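Local coordinates for dipeptidase AC. Metallo peptidase. MEROPS family M19 (Rhodobacter sphaeroides, PDB 3LY0), which probably hydrolyses dipeptides as a zinc-dependent metallodipeptidase, and here holds two zinc ions and a phosphinate mimic of L-Ala-D-Ala, at residues L17-R22 / D35-L40; T29-G34 / G112-C117. All coordinates share one frame; numbering follows the deposited sequence.

Interaction 1. Residues L17-R22 / D35-L40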
# COMPACT_ATOMS: atom_id res chain seq x y z
N LEU A 17 8.64 1.72 -7.71
CA LEU A 17 10.08 1.81 -7.45
C LEU A 17 10.78 0.47 -7.66
O LEU A 17 11.97 0.43 -7.99
CB LEU A 17 10.35 2.34 -6.03
CG LEU A 17 10.02 3.81 -5.80
CD1 LEU A 17 10.13 4.13 -4.32
CD2 LEU A 17 10.96 4.72 -6.62
N LEU A 18 10.06 -0.63 -7.50
CA LEU A 18 10.67 -1.93 -7.72
C LEU A 18 11.09 -2.08 -9.17
O LEU A 18 12.09 -2.74 -9.49
CB LEU A 18 9.70 -3.06 -7.30
CG LEU A 18 10.25 -4.48 -7.31
CD1 LEU A 18 11.31 -4.67 -6.25
CD2 LEU A 18 9.09 -5.46 -7.10
N ARG A 19 10.35 -1.45 -10.07
CA ARG A 19 10.70 -1.53 -11.48
C ARG A 19 11.96 -0.76 -11.79
O ARG A 19 12.75 -1.16 -12.65
CB ARG A 19 9.52 -1.10 -12.35
CG ARG A 19 8.43 -2.18 -12.33
CD ARG A 19 7.19 -1.79 -13.09
NE ARG A 19 7.50 -1.33 -14.43
CZ ARG A 19 6.80 -0.42 -15.08
NH1 ARG A 19 5.73 0.12 -14.51
NH2 ARG A 19 7.17 -0.04 -16.29
N LEU A 20 12.18 0.34 -11.07
CA LEU A 20 13.43 1.08 -11.24
C LEU A 20 14.60 0.34 -10.61
O LEU A 20 15.70 0.34 -11.15
CB LEU A 20 13.30 2.51 -10.69
CG LEU A 20 12.18 3.32 -11.35
CD1 LEU A 20 12.17 4.76 -10.88
CD2 LEU A 20 12.27 3.25 -12.89
N LEU A 21 14.35 -0.31 -9.47
CA LEU A 21 15.36 -1.15 -8.83
C LEU A 21 15.83 -2.24 -9.78
O LEU A 21 17.03 -2.54 -9.86
CB LEU A 21 14.81 -1.80 -7.55
CG LEU A 21 15.82 -2.62 -6.74
CD1 LEU A 21 16.86 -1.72 -6.09
CD2 LEU A 21 15.13 -3.49 -5.69
N ARG A 22 14.89 -2.81 -10.52
CA ARG A 22 15.18 -3.96 -11.37
C ARG A 22 15.83 -3.61 -12.71
O ARG A 22 16.47 -4.45 -13.33
CB ARG A 22 13.93 -4.81 -11.58
CG ARG A 22 13.54 -5.57 -10.32
CD ARG A 22 12.19 -6.25 -10.42
NE ARG A 22 12.04 -7.22 -9.33
CZ ARG A 22 10.99 -8.01 -9.17
NH1 ARG A 22 9.98 -7.97 -10.03
NH2 ARG A 22 10.95 -8.87 -8.15
N ASP A 35 7.70 1.82 -20.62
CA ASP A 35 8.43 0.85 -21.42
C ASP A 35 7.52 -0.24 -21.98
O ASP A 35 8.00 -1.27 -22.44
CB ASP A 35 9.61 0.24 -20.64
CG ASP A 35 9.16 -0.67 -19.50
OD1 ASP A 35 7.95 -0.79 -19.25
OD2 ASP A 35 10.05 -1.27 -18.86
N GLY A 36 6.22 0.00 -21.94
CA GLY A 36 5.25 -0.94 -22.46
C GLY A 36 4.88 -2.06 -21.51
O GLY A 36 4.12 -2.96 -21.87
N THR A 37 5.41 -2.00 -20.28
CA THR A 37 5.11 -3.03 -19.29
C THR A 37 4.52 -2.44 -18.02
O THR A 37 4.51 -1.23 -17.81
CB THR A 37 6.37 -3.83 -18.90
OG1 THR A 37 7.21 -3.06 -18.03
CG2 THR A 37 7.17 -4.24 -20.13
N GLY A 38 4.02 -3.32 -17.16
CA GLY A 38 3.61 -2.92 -15.83
C GLY A 38 2.39 -2.02 -15.81
O GLY A 38 1.65 -1.92 -16.79
N HIS A 39 2.19 -1.36 -14.67
CA HIS A 39 0.95 -0.64 -14.40
C HIS A 39 1.09 0.86 -14.44
O HIS A 39 0.14 1.57 -14.78
CB HIS A 39 0.40 -1.03 -13.03
CG HIS A 39 -0.08 -2.43 -12.94
ND1 HIS A 39 -0.11 -3.13 -11.75
CD2 HIS A 39 -0.56 -3.28 -13.89
CE1 HIS A 39 -0.59 -4.34 -11.97
NE2 HIS A 39 -0.88 -4.46 -13.25
N LEU A 40 2.27 1.36 -14.08
CA LEU A 40 2.50 2.79 -13.89
C LEU A 40 3.66 3.33 -14.71
O LEU A 40 4.62 2.62 -15.02
CB LEU A 40 2.79 3.09 -12.41
CG LEU A 40 1.61 2.99 -11.43
CD1 LEU A 40 2.14 2.88 -10.00
CD2 LEU A 40 0.68 4.16 -11.58
O HOH W 1 5.77 1.38 -18.43
O HOH W 2 9.69 -1.87 -16.17
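An Asx turn in the loop 35-40, closed by Asp-35 OD1 accepting from Thr-37 N at 3.0 Å, receives the guanidinium of Arg-19 from helix 16-22. The arginine chain is bent at CG-CD (chi3 51°), which swings its flat end across the loop. Arg-19 NH1 donates to Leu-40 O at 2.8 Å; the acceptor is met on a lone pair in the carbonyl plane, although the N-H...O angle of 145° leaves the bond bent. At the next corner Arg-19 NH2 forms a salt bridge with Asp-35 OD1, 3.2 Å away, the guanidinium and carboxylate planes turned 33° apart. Asp-35 OD1 also accepts from Thr-37 OG1 at 2.7 Å, from the same face of the carboxylate plane as Thr-37 N, which probably holds the carboxylate in place for the arginine. Two waters lie in the guanidinium plane: one accepts from Arg-19 NH2 and from Asp-35 N. The other accepts from Arg-19 NE at 2.8 Å and donates to Asp-35 OD2. Gly-38 CA sits 3.9 Å above one face of the Arg-19 guanidinium, where a side chain on this residue would run into NH1. A leucine in place of Arg-19 would probably leave Asp-35 and Asp-308 without their charged mate and Leu-40 O without this donor. Asp-308 extends the network, salt-bridged to Arg-19 NH1 and hydrogen-bonded to His-39 N. The contact thus ties helix 16-22, near the metal ligand Asp-15, to the surface loop between helices 27-32 and 42-48, with Ile-30 of helix 27-32 packing against Asp-35.

Interaction 2. Residues T29-G34 / G112-C117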
# COMPACT_ATOMS: atom_id res chain seq x y z
N THR A 29 13.52 6.14 -19.49
CA THR A 29 12.44 5.70 -20.35
C THR A 29 11.27 5.13 -19.53
O THR A 29 10.12 5.49 -19.76
CB THR A 29 12.93 4.65 -21.36
OG1 THR A 29 13.91 5.26 -22.22
CG2 THR A 29 11.77 4.14 -22.21
N ILE A 30 11.58 4.26 -18.58
CA ILE A 30 10.53 3.61 -17.80
C ILE A 30 9.61 4.65 -17.14
O ILE A 30 8.40 4.53 -17.20
CB ILE A 30 11.11 2.66 -16.73
CG1 ILE A 30 11.82 1.48 -17.40
CG2 ILE A 30 10.01 2.16 -15.79
CD1 ILE A 30 12.64 0.64 -16.44
N TRP A 31 10.21 5.66 -16.53
CA TRP A 31 9.45 6.68 -15.81
C TRP A 31 8.83 7.73 -16.72
O TRP A 31 7.64 8.01 -16.63
CB TRP A 31 10.38 7.33 -14.78
CG TRP A 31 9.89 8.57 -14.04
CD1 TRP A 31 10.61 9.71 -13.83
CD2 TRP A 31 8.62 8.79 -13.42
NE1 TRP A 31 9.87 10.62 -13.11
CE2 TRP A 31 8.64 10.07 -12.84
CE3 TRP A 31 7.46 8.01 -13.28
CZ2 TRP A 31 7.56 10.60 -12.14
CZ3 TRP A 31 6.38 8.54 -12.59
CH2 TRP A 31 6.44 9.83 -12.04
N LEU A 32 9.64 8.32 -17.60
CA LEU A 32 9.16 9.46 -18.37
C LEU A 32 8.35 9.07 -19.62
O LEU A 32 7.53 9.86 -20.08
CB LEU A 32 10.32 10.37 -18.76
CG LEU A 32 11.08 10.94 -17.56
CD1 LEU A 32 12.22 11.80 -18.06
CD2 LEU A 32 10.14 11.75 -16.67
N LYS A 33 8.58 7.88 -20.14
CA LYS A 33 7.90 7.44 -21.35
C LYS A 33 7.02 6.20 -21.15
O LYS A 33 6.03 6.01 -21.86
CB LYS A 33 8.92 7.14 -22.45
CG LYS A 33 9.71 8.36 -22.90
CD LYS A 33 10.67 8.01 -24.03
CE LYS A 33 11.36 9.25 -24.56
NZ LYS A 33 12.33 8.90 -25.65
N GLY A 34 7.39 5.36 -20.19
CA GLY A 34 6.83 4.03 -20.09
C GLY A 34 7.67 3.11 -20.95
O GLY A 34 8.32 3.57 -21.90
N GLY A 112 9.29 19.14 -12.28
CA GLY A 112 8.16 19.80 -11.65
C GLY A 112 6.81 19.14 -11.82
O GLY A 112 5.82 19.60 -11.25
N ARG A 113 6.74 18.07 -12.61
CA ARG A 113 5.48 17.37 -12.86
C ARG A 113 5.19 16.30 -11.81
O ARG A 113 4.10 15.71 -11.79
CB ARG A 113 5.49 16.75 -14.25
CG ARG A 113 5.50 17.77 -15.37
CD ARG A 113 5.47 17.08 -16.71
NE ARG A 113 6.72 16.39 -16.99
CZ ARG A 113 6.82 15.35 -17.81
NH1 ARG A 113 5.75 14.88 -18.42
NH2 ARG A 113 8.00 14.78 -18.01
N PHE A 114 6.16 16.06 -10.94
CA PHE A 114 6.03 15.09 -9.86
C PHE A 114 6.73 15.69 -8.66
O PHE A 114 7.79 16.29 -8.79
CB PHE A 114 6.71 13.77 -10.25
CG PHE A 114 6.76 12.74 -9.14
CD1 PHE A 114 5.60 12.10 -8.71
CD2 PHE A 114 7.96 12.40 -8.54
CE1 PHE A 114 5.64 11.14 -7.70
CE2 PHE A 114 8.01 11.43 -7.53
CZ PHE A 114 6.84 10.81 -7.12
N LYS A 115 6.13 15.54 -7.48
CA LYS A 115 6.75 16.09 -6.27
C LYS A 115 6.65 15.10 -5.12
O LYS A 115 5.57 14.60 -4.83
CB LYS A 115 6.07 17.41 -5.87
CG LYS A 115 6.69 18.04 -4.63
CD LYS A 115 5.93 19.29 -4.17
CE LYS A 115 6.45 19.80 -2.83
NZ LYS A 115 7.89 20.17 -2.86
N VAL A 116 7.78 14.85 -4.47
CA VAL A 116 7.79 14.10 -3.22
C VAL A 116 7.30 15.04 -2.11
O VAL A 116 7.92 16.07 -1.85
CB VAL A 116 9.19 13.55 -2.90
CG1 VAL A 116 9.19 12.86 -1.54
CG2 VAL A 116 9.62 12.58 -3.98
N CYS A 117 6.17 14.70 -1.51
CA CYS A 117 5.55 15.56 -0.52
C CYS A 117 5.84 15.11 0.90
O CYS A 117 5.87 13.91 1.19
CB CYS A 117 4.04 15.62 -0.72
SG CYS A 117 3.51 16.39 -2.28
O HOH W 3 7.14 12.38 -19.88
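The end of helix 27-32 faces the start of strand 114-116 with the backbones well apart: the nearest CA atoms, those of Leu-32 and Arg-113, are 10.3 Å from each other, and side chains span the interval. Gly-34, the first residue to leave helical angles, has a positive phi that turns the chain away from the helix. Trp-31 and Phe-114 form a T-shaped (edge-to-face) pair, the indole's six-membered ring directing its edge at the phenyl face, with centroids 5.3 Å apart and planes at 75°. Trp-31 CZ2 makes the closest approach, 3.8 Å from Phe-114 CG, while CH2 stands over the phenyl face toward its rim. With CG opposite the backbone N in both residues (chi1 171° and 174°), each ring is carried out between helix and strand, where the side chains cross at about a right angle. Nearer the surface, Leu-32 CD2 lies 3.9 Å from Arg-113 NH2, and a water joins the same residues, donating to Leu-32 O at 2.6 Å and accepting from Arg-113 NH2 at 3.2 Å. Helix 89-109 borders the pair: Met-106 O accepts a hydrogen bond from the indole NE1, and Leu-103 and Met-106 touch Phe-114. Helix 27-32 thus meets strand 114-116, which pairs in parallel with strand 132-139 within this TIM-barrel-clan fold.

How the interactions relate
Interaction 1 is a surface contact and interaction 2 a partly buried one; their centres lie 12 Å apart, and their segments alternate along the chain. The chemistry follows the setting: 17-22 / 35-40 relies on charge, a backbone carbonyl and bridging waters, whereas 29-34 / 112-117 rests on an aromatic pair, its water confined to the exposed margin. Helix 27-32 connects them. On one side Ile-30 meets interaction 1, with Ile-30 CG2 3.6 Å from Arg-19 NH2 and 3.8 Å from Leu-20 CD2; elsewhere the same helix sends Trp-31 toward the sheet strand. Interaction 1 approaches the metal site, while interaction 2 lies away from it.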